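Local structure of AvGluR1 ligand binding domain (Adineta vaga, 4IO4) at residues 103-108 with 179-184; 13-18 with 83-88. The protein binds amino acids such as L-glutamate, here serine, in the ligand-binding domain of what is probably a ligand-gated ion channel of the postsynaptic membrane. All coordinates share one frame; numbering follows the deposited sequence. Where two conformers were deposited one is given.

Contact 1 of 2, residues 103-108 with 179-184. With SER (serine), chain C.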
ATOM      1  N   SER A 103      -1.130   4.944  -3.608  1.00 26.64           N
ATOM      2  CA  SER A 103       0.166   5.388  -3.087  1.00 32.24           C
ATOM      3  C   SER A 103       0.311   4.916  -1.664  1.00 30.44           C
ATOM      4  O   SER A 103      -0.665   4.848  -0.924  1.00 26.93           O
ATOM      5  CB  SER A 103       0.240   6.924  -3.092  1.00 33.07           C
ATOM      6  OG  SER A 103       1.389   7.413  -2.402  1.00 36.57           O
ATOM      7  N   ASP A 104       1.529   4.609  -1.257  1.00 21.11           N
ATOM      8  CA  ASP A 104       1.785   4.382   0.145  1.00 27.67           C
ATOM      9  C   ASP A 104       1.803   5.750   0.864  1.00 31.37           C
ATOM     10  O   ASP A 104       1.787   6.800   0.230  1.00 25.66           O
ATOM     11  CB  ASP A 104       3.107   3.619   0.362  1.00 38.25           C
ATOM     12  CG  ASP A 104       4.307   4.341  -0.217  1.00 57.69           C
ATOM     13  OD1 ASP A 104       4.123   5.426  -0.800  1.00 62.35           O
ATOM     14  OD2 ASP A 104       5.435   3.811  -0.103  1.00 68.68           O
ATOM     15  N   ASN A 105       1.841   5.737   2.187  1.00 23.07           N
ATOM     16  CA  ASN A 105       1.801   6.990   2.935  1.00 25.07           C
ATOM     17  C   ASN A 105       2.344   6.768   4.324  1.00 26.32           C
ATOM     18  O   ASN A 105       2.406   5.630   4.810  1.00 26.50           O
ATOM     19  CB  ASN A 105       0.339   7.466   3.061  1.00 29.05           C
ATOM     20  CG  ASN A 105       0.212   8.826   3.725  1.00 29.40           C
ATOM     21  OD1 ASN A 105       0.905   9.780   3.357  1.00 25.83           O
ATOM     22  ND2 ASN A 105      -0.655   8.913   4.731  1.00 25.52           N
ATOM     23  N   SER A 106       2.644   7.875   4.994  1.00 22.80           N
ATOM     24  CA  SER A 106       2.956   7.868   6.414  1.00 24.59           C
ATOM     25  C   SER A 106       2.923   9.329   6.820  1.00 25.21           C
ATOM     26  O   SER A 106       2.745  10.197   5.969  1.00 26.37           O
ATOM     27  CB  SER A 106       4.329   7.240   6.685  1.00 31.67           C
ATOM     28  OG  SER A 106       5.332   7.960   5.995  1.00 31.31           O
ATOM     29  N   MET A 107       3.052   9.614   8.113  1.00 22.90           N
ATOM     30  CA  MET A 107       2.965  10.997   8.573  0.64 22.59           C
ATOM     31  C   MET A 107       4.278  11.428   9.206  1.00 28.73           C
ATOM     32  O   MET A 107       5.092  10.584   9.618  1.00 29.20           O
ATOM     33  CB  MET A 107       1.791  11.183   9.558  0.64 28.68           C
ATOM     34  CG  MET A 107       0.412  11.315   8.881  0.64 27.05           C
ATOM     35  SD  MET A 107      -0.939  11.719  10.020  0.64 26.88           S
ATOM     36  CE  MET A 107      -1.073  10.196  10.930  0.64 28.48           C
ATOM     37  N   ARG A 108       4.478  12.741   9.233  1.00 25.88           N
ATOM     38  CA  ARG A 108       5.599  13.381   9.899  1.00 28.35           C
ATOM     39  C   ARG A 108       5.089  14.540  10.755  1.00 26.08           C
ATOM     40  O   ARG A 108       3.974  15.064  10.549  1.00 25.39           O
ATOM     41  CB  ARG A 108       6.621  13.847   8.869  1.00 37.00           C
ATOM     42  CG  ARG A 108       7.153  12.654   8.084  1.00 38.20           C
ATOM     43  CD  ARG A 108       8.561  12.741   7.727  1.00 43.18           C
ATOM     44  NE  ARG A 108       9.453  12.987   8.857  1.00 37.59           N
ATOM     45  CZ  ARG A 108      10.633  13.558   8.700  1.00 47.51           C
ATOM     46  NH1 ARG A 108      11.027  13.909   7.482  1.00 48.12           N
ATOM     47  NH2 ARG A 108      11.417  13.781   9.735  1.00 38.01           N
ATOM     48  N   MET A 179       1.428  15.966   9.345  1.00 26.05           N
ATOM     49  CA  MET A 179       1.135  16.012   7.906  1.00 26.15           C
ATOM     50  C   MET A 179       1.554  14.709   7.249  1.00 24.53           C
ATOM     51  O   MET A 179       2.535  14.092   7.655  1.00 29.16           O
ATOM     52  CB  MET A 179       1.903  17.120   7.176  1.00 29.81           C
ATOM     53  CG  MET A 179       1.308  18.494   7.243  1.00 43.21           C
ATOM     54  SD  MET A 179       2.157  19.626   6.102  1.00 31.43           S
ATOM     55  CE  MET A 179       1.306  19.279   4.578  1.00 29.75           C
ATOM     56  N   ASP A 180       0.847  14.344   6.181  1.00 21.66           N
ATOM     57  CA  ASP A 180       1.254  13.234   5.352  1.00 23.06           C
ATOM     58  C   ASP A 180       2.588  13.583   4.765  1.00 27.27           C
ATOM     59  O   ASP A 180       2.874  14.738   4.488  1.00 26.96           O
ATOM     60  CB  ASP A 180       0.277  12.994   4.208  1.00 24.73           C
ATOM     61  CG  ASP A 180      -1.120  12.640   4.682  1.00 27.43           C
ATOM     62  OD1 ASP A 180      -1.251  11.906   5.691  1.00 31.36           O
ATOM     63  OD2 ASP A 180      -2.092  13.099   4.034  1.00 27.18           O
ATOM     64  N   ILE A 181       3.403  12.564   4.563  1.00 26.48           N
ATOM     65  CA  ILE A 181       4.762  12.761   4.146  1.00 26.95           C
ATOM     66  C   ILE A 181       4.933  13.413   2.782  1.00 29.54           C
ATOM     67  O   ILE A 181       5.792  14.285   2.620  1.00 25.79           O
ATOM     68  CB  ILE A 181       5.523  11.427   4.197  1.00 28.85           C
ATOM     69  CG1 ILE A 181       7.033  11.688   4.132  1.00 40.84           C
ATOM     70  CG2 ILE A 181       5.051  10.464   3.129  1.00 31.67           C
ATOM     71  CD1 ILE A 181       7.848  10.466   4.529  1.00 41.83           C
ATOM     72  N   GLY A 182       4.121  13.022   1.803  1.00 27.92           N
ATOM     73  CA  GLY A 182       4.294  13.544   0.456  1.00 31.80           C
ATOM     74  C   GLY A 182       4.074  15.038   0.435  1.00 27.82           C
ATOM     75  O   GLY A 182       4.904  15.786  -0.065  1.00 30.91           O
ATOM     76  N   THR A 183       2.947  15.483   0.993  1.00 25.46           N
ATOM     77  CA  THR A 183       2.666  16.916   1.011  1.00 28.02           C
ATOM     78  C   THR A 183       3.549  17.667   2.000  1.00 25.44           C
ATOM     79  O   THR A 183       3.895  18.830   1.776  1.00 31.46           O
ATOM     80  CB  THR A 183       1.182  17.187   1.333  1.00 22.44           C
ATOM     81  OG1 THR A 183       0.779  16.319   2.389  1.00 30.13           O
ATOM     82  CG2 THR A 183       0.348  16.913   0.091  1.00 25.00           C
ATOM     83  N   ALA A 184       3.903  17.009   3.097  1.00 27.19           N
ATOM     84  CA  ALA A 184       4.785  17.625   4.085  1.00 26.34           C
ATOM     85  C   ALA A 184       6.106  18.045   3.446  1.00 28.77           C
ATOM     86  O   ALA A 184       6.567  19.194   3.619  1.00 30.15           O
ATOM     87  CB  ALA A 184       5.033  16.665   5.261  1.00 25.89           C
TER
HETATM   88  N   SER C 301      -4.590  11.877   4.321  1.00 23.09           N
HETATM   89  CA  SER C 301      -5.315  12.515   5.483  1.00 20.45           C
HETATM   90  C   SER C 301      -6.708  11.957   5.612  1.00 26.99           C
HETATM   91  O   SER C 301      -7.229  11.281   4.671  1.00 19.98           O
HETATM   92  CB  SER C 301      -5.369  14.044   5.365  1.00 26.10           C
HETATM   93  OG  SER C 301      -4.109  14.621   5.650  1.00 35.79           O
HETATM   94  OXT SER C 301      -7.318  12.189   6.673  1.00 22.08           O
HETATM   95  O   HOH W   1       2.203  10.856   1.316  1.00 28.01           O
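The carboxylate of D180 bridges the bound serine and N105. D180 OD2 accepts two bonds from the ligand, one from the amino N of serine at 2.8 Å and one from its OG at 3.0 Å. D180 is a residue of the L-glutamate site, and an acidic group that takes the ligand's amino group is usual in ionotropic glutamate receptors. The other oxygen, D180 OD1, takes N105 ND2 at 3.2 Å. That N-H reaches it from above the carboxylate plane, and the amide and carboxylate planes are turned 80° apart. N105 has CG anti to its backbone N (chi1 -175°), which carries the amide across to D180. A second bond, from ND2 to S205 OG, helps fix its rotation. N105 OD1 receives a water at 2.6 Å, and the water also accepts the N-H of G182, in the first turn of the helix.

The backbones pair antiparallel. R108 and M179 exchange two nearly straight bonds, N to O each way. Beyond them I181 N donates to S106 O at 2.8 Å, just where the strand gives way to the helix. The ethyl branch of I181 lies against S106 OG, 3.8 Å from CD1, and against R108 CD, 4.0 Å from CD1.

Strand 103-112 runs between strands 176-180 and 200-211 here. M107 packs on F202 of the latter strand, and M179 touches M165 and Y166 of helix 162-171.

Contact 2 of 2, residues 13-18 with 83-88; sequences GVIESV and IGDITV. With SER (serine), chain C.
S17 OG and a water lie on one side of the D85 carboxylate plane; the bound serine is on the other side but does not touch the group, and D85 meets it through its backbone O. S17 OG donates to D85 OD2 at 2.7 Å, on the syn side but 33° out of the plane. Water 3 bonds to D85 OD1 from that same side and ties it to I15 O. At the OD1 edge stands I15 CG2, 4.4 Å away, in looser contact. D85 OD2 also forms a salt bridge with R162, and Y67 OH bonds OD1, so both buried oxygens are gripped by more than one group. D85 CG sits between its own backbone N and carbonyl carbon (chi1 48°), and this swings the carboxylate toward S17. S17 OG meets it from a CB that points at D85, its hydroxyl anti to the backbone N.

With alanine in place of D85, S17 OG and R162 would probably lose their shared partner, and water 3 one of its anchors.

Nearer the sheet, I83 N donates to G13 O at 3.0 Å. Water 2 links I15 N to I83 O where the two chains separate. V14 CG1 rests 3.8 Å from I83 O.

D85 is also the centre of an inverse gamma turn, closed by a weak bond from I86 N to G84 O. The turn presents D85 O to the ligand, which gives its amino N at 2.9 Å. T87 OG1 accepts from the same nitrogen at 2.7 Å, and T87 N donates to the ligand carboxylate O at 2.9 Å. A loop that binds both the amino and the carboxylate group of an amino acid through its backbone and a hydroxyl is characteristic of the ligand-binding domains of ionotropic glutamate receptors.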
ATOM      1  N   GLY A  13     -15.518  13.560  -6.610  1.00 26.26           N
ATOM      2  CA  GLY A  13     -15.168  14.527  -5.583  1.00 27.67           C
ATOM      3  C   GLY A  13     -13.647  14.693  -5.468  1.00 19.57           C
ATOM      4  O   GLY A  13     -12.909  13.724  -5.411  1.00 24.00           O
ATOM      5  N   VAL A  14     -13.185  15.934  -5.433  1.00 23.32           N
ATOM      6  CA  VAL A  14     -11.753  16.204  -5.140  1.00 21.11           C
ATOM      7  C   VAL A  14     -11.667  17.251  -4.038  1.00 26.46           C
ATOM      8  O   VAL A  14     -12.656  17.958  -3.744  1.00 26.72           O
ATOM      9  CB  VAL A  14     -10.989  16.663  -6.404  1.00 21.88           C
ATOM     10  CG1 VAL A  14     -11.040  15.588  -7.491  1.00 23.15           C
ATOM     11  CG2 VAL A  14     -11.581  17.987  -6.975  1.00 24.12           C
ATOM     12  N   ILE A  15     -10.498  17.333  -3.411  1.00 26.42           N
ATOM     13  CA  ILE A  15     -10.323  18.188  -2.264  1.00 22.40           C
ATOM     14  C   ILE A  15      -8.958  18.920  -2.383  1.00 22.26           C
ATOM     15  O   ILE A  15      -7.950  18.319  -2.730  1.00 25.71           O
ATOM     16  CB  ILE A  15     -10.502  17.370  -0.965  1.00 27.97           C
ATOM     17  CG1 ILE A  15     -10.254  18.231   0.273  1.00 28.41           C
ATOM     18  CG2 ILE A  15      -9.597  16.140  -0.929  1.00 24.93           C
ATOM     19  CD1 ILE A  15     -10.781  17.587   1.572  1.00 34.67           C
ATOM     20  N   GLU A  16      -8.968  20.233  -2.164  0.58 26.41           N
ATOM     21  CA  GLU A  16      -7.770  21.026  -2.405  0.58 23.05           C
ATOM     22  C   GLU A  16      -6.677  20.523  -1.494  0.58 22.94           C
ATOM     23  O   GLU A  16      -6.871  20.307  -0.304  0.58 27.20           O
ATOM     24  CB  GLU A  16      -7.987  22.518  -2.197  0.58 25.05           C
ATOM     25  CG  GLU A  16      -6.820  23.394  -2.627  0.58 25.93           C
ATOM     26  CD  GLU A  16      -5.788  23.675  -1.543  0.58 27.59           C
ATOM     27  OE1 GLU A  16      -6.123  23.630  -0.336  0.58 35.46           O
ATOM     28  OE2 GLU A  16      -4.629  23.988  -1.899  0.58 28.58           O
ATOM     29  N   SER A  17      -5.530  20.325  -2.109  1.00 27.71           N
ATOM     30  CA  SER A  17      -4.303  19.915  -1.443  1.00 28.75           C
ATOM     31  C   SER A  17      -3.143  19.949  -2.434  1.00 29.81           C
ATOM     32  O   SER A  17      -2.934  19.017  -3.184  1.00 28.07           O
ATOM     33  CB  SER A  17      -4.454  18.492  -0.911  1.00 27.65           C
ATOM     34  OG  SER A  17      -3.305  18.124  -0.180  1.00 27.60           O
ATOM     35  N   VAL A  18      -2.356  21.011  -2.411  1.00 25.47           N
ATOM     36  CA  VAL A  18      -1.210  21.135  -3.309  1.00 29.16           C
ATOM     37  C   VAL A  18      -0.191  20.041  -2.997  1.00 33.40           C
ATOM     38  O   VAL A  18       0.164  19.851  -1.836  1.00 30.76           O
ATOM     39  CB  VAL A  18      -0.533  22.507  -3.109  1.00 33.14           C
ATOM     40  CG1 VAL A  18       0.719  22.630  -3.947  1.00 40.10           C
ATOM     41  CG2 VAL A  18      -1.505  23.636  -3.458  1.00 37.69           C
ATOM     42  N   ILE A  83     -11.352  11.141  -5.180  1.00 22.18           N
ATOM     43  CA  ILE A  83      -9.960  10.870  -5.457  1.00 24.74           C
ATOM     44  C   ILE A  83      -9.132  11.980  -4.867  1.00 27.12           C
ATOM     45  O   ILE A  83      -9.371  13.157  -5.140  1.00 26.18           O
ATOM     46  CB  ILE A  83      -9.734  10.863  -6.967  1.00 24.58           C
ATOM     47  CG1 ILE A  83     -10.647   9.845  -7.654  1.00 22.72           C
ATOM     48  CG2 ILE A  83      -8.260  10.586  -7.294  1.00 28.00           C
ATOM     49  CD1 ILE A  83     -10.344   9.716  -9.132  1.00 26.61           C
ATOM     50  N   GLY A  84      -8.157  11.614  -4.040  1.00 23.33           N
ATOM     51  CA  GLY A  84      -7.231  12.581  -3.536  1.00 20.16           C
ATOM     52  C   GLY A  84      -6.231  11.904  -2.605  1.00 28.98           C
ATOM     53  O   GLY A  84      -6.045  10.694  -2.623  1.00 25.25           O
ATOM     54  N   ASP A  85      -5.613  12.702  -1.760  1.00 24.35           N
ATOM     55  CA  ASP A  85      -4.709  12.174  -0.746  1.00 24.73           C
ATOM     56  C   ASP A  85      -5.520  11.706   0.472  1.00 25.50           C
ATOM     57  O   ASP A  85      -5.442  12.276   1.564  1.00 26.43           O
ATOM     58  CB  ASP A  85      -3.636  13.222  -0.388  1.00 25.41           C
ATOM     59  CG  ASP A  85      -4.211  14.629  -0.113  1.00 29.13           C
ATOM     60  OD1 ASP A  85      -5.389  14.900  -0.451  1.00 25.22           O
ATOM     61  OD2 ASP A  85      -3.481  15.487   0.466  1.00 23.80           O
ATOM     62  N   ILE A  86      -6.322  10.664   0.256  1.00 22.06           N
ATOM     63  CA  ILE A  86      -7.310  10.210   1.213  1.00 22.07           C
ATOM     64  C   ILE A  86      -6.829   8.896   1.825  1.00 24.06           C
ATOM     65  O   ILE A  86      -6.701   7.872   1.146  1.00 23.61           O
ATOM     66  CB  ILE A  86      -8.662  10.017   0.551  1.00 23.43           C
ATOM     67  CG1 ILE A  86      -9.087  11.267  -0.189  1.00 21.63           C
ATOM     68  CG2 ILE A  86      -9.704   9.605   1.554  1.00 20.25           C
ATOM     69  CD1 ILE A  86     -10.331  11.022  -1.141  1.00 25.26           C
ATOM     70  N   THR A  87      -6.541   8.946   3.123  1.00 23.04           N
ATOM     71  CA  THR A  87      -6.036   7.805   3.842  1.00 20.17           C
ATOM     72  C   THR A  87      -7.087   6.742   4.056  1.00 22.68           C
ATOM     73  O   THR A  87      -8.210   7.030   4.468  1.00 21.35           O
ATOM     74  CB  THR A  87      -5.446   8.275   5.195  1.00 21.63           C
ATOM     75  OG1 THR A  87      -4.439   9.250   4.926  1.00 22.80           O
ATOM     76  CG2 THR A  87      -4.884   7.131   5.984  1.00 22.29           C
ATOM     77  N   VAL A  88      -6.727   5.497   3.754  1.00 19.59           N
ATOM     78  CA  VAL A  88      -7.617   4.381   4.024  1.00 21.55           C
ATOM     79  C   VAL A  88      -7.581   4.073   5.525  1.00 24.12           C
ATOM     80  O   VAL A  88      -6.518   3.796   6.072  1.00 26.37           O
ATOM     81  CB  VAL A  88      -7.220   3.119   3.221  1.00 24.09           C
ATOM     82  CG1 VAL A  88      -8.253   2.054   3.433  1.00 23.25           C
ATOM     83  CG2 VAL A  88      -7.095   3.419   1.733  1.00 26.27           C
TER
HETATM   84  N   SER C 301      -4.590  11.877   4.321  1.00 23.09           N
HETATM   85  CA  SER C 301      -5.315  12.515   5.483  1.00 20.45           C
HETATM   86  C   SER C 301      -6.708  11.957   5.612  1.00 26.99           C
HETATM   87  O   SER C 301      -7.229  11.281   4.671  1.00 19.98           O
HETATM   88  CB  SER C 301      -5.369  14.044   5.365  1.00 26.10           C
HETATM   89  OG  SER C 301      -4.109  14.621   5.650  1.00 35.79           O
HETATM   90  OXT SER C 301      -7.318  12.189   6.673  1.00 22.08           O
HETATM   91  O   HOH W   2      -8.428  15.642  -4.532  1.00 23.61           O
HETATM   92  O   HOH W   3      -6.321  16.048  -2.787  1.00 27.50           O

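Overall arrangement
From the N terminus, the chain leaves strand 9-14 through 13-18. After 64 residues, including strand 55-60 and helix 67-75, it returns at 83-88, where contact 2 closes the first loop. Strand 103-112 then opens contact 1, which closes 70 residues later at 179-184. The two loops follow in series; neither nests in nor crosses the other. Contact 2 belongs to the end of the parallel sheet, and contact 1 to the antiparallel one with helix 181-190. They meet at the bound serine. T183 CG2 packs on V18 O and S17 OG, and N105 ND2 lies near T87 OG1. This is consistent with two lobes closing on a ligand.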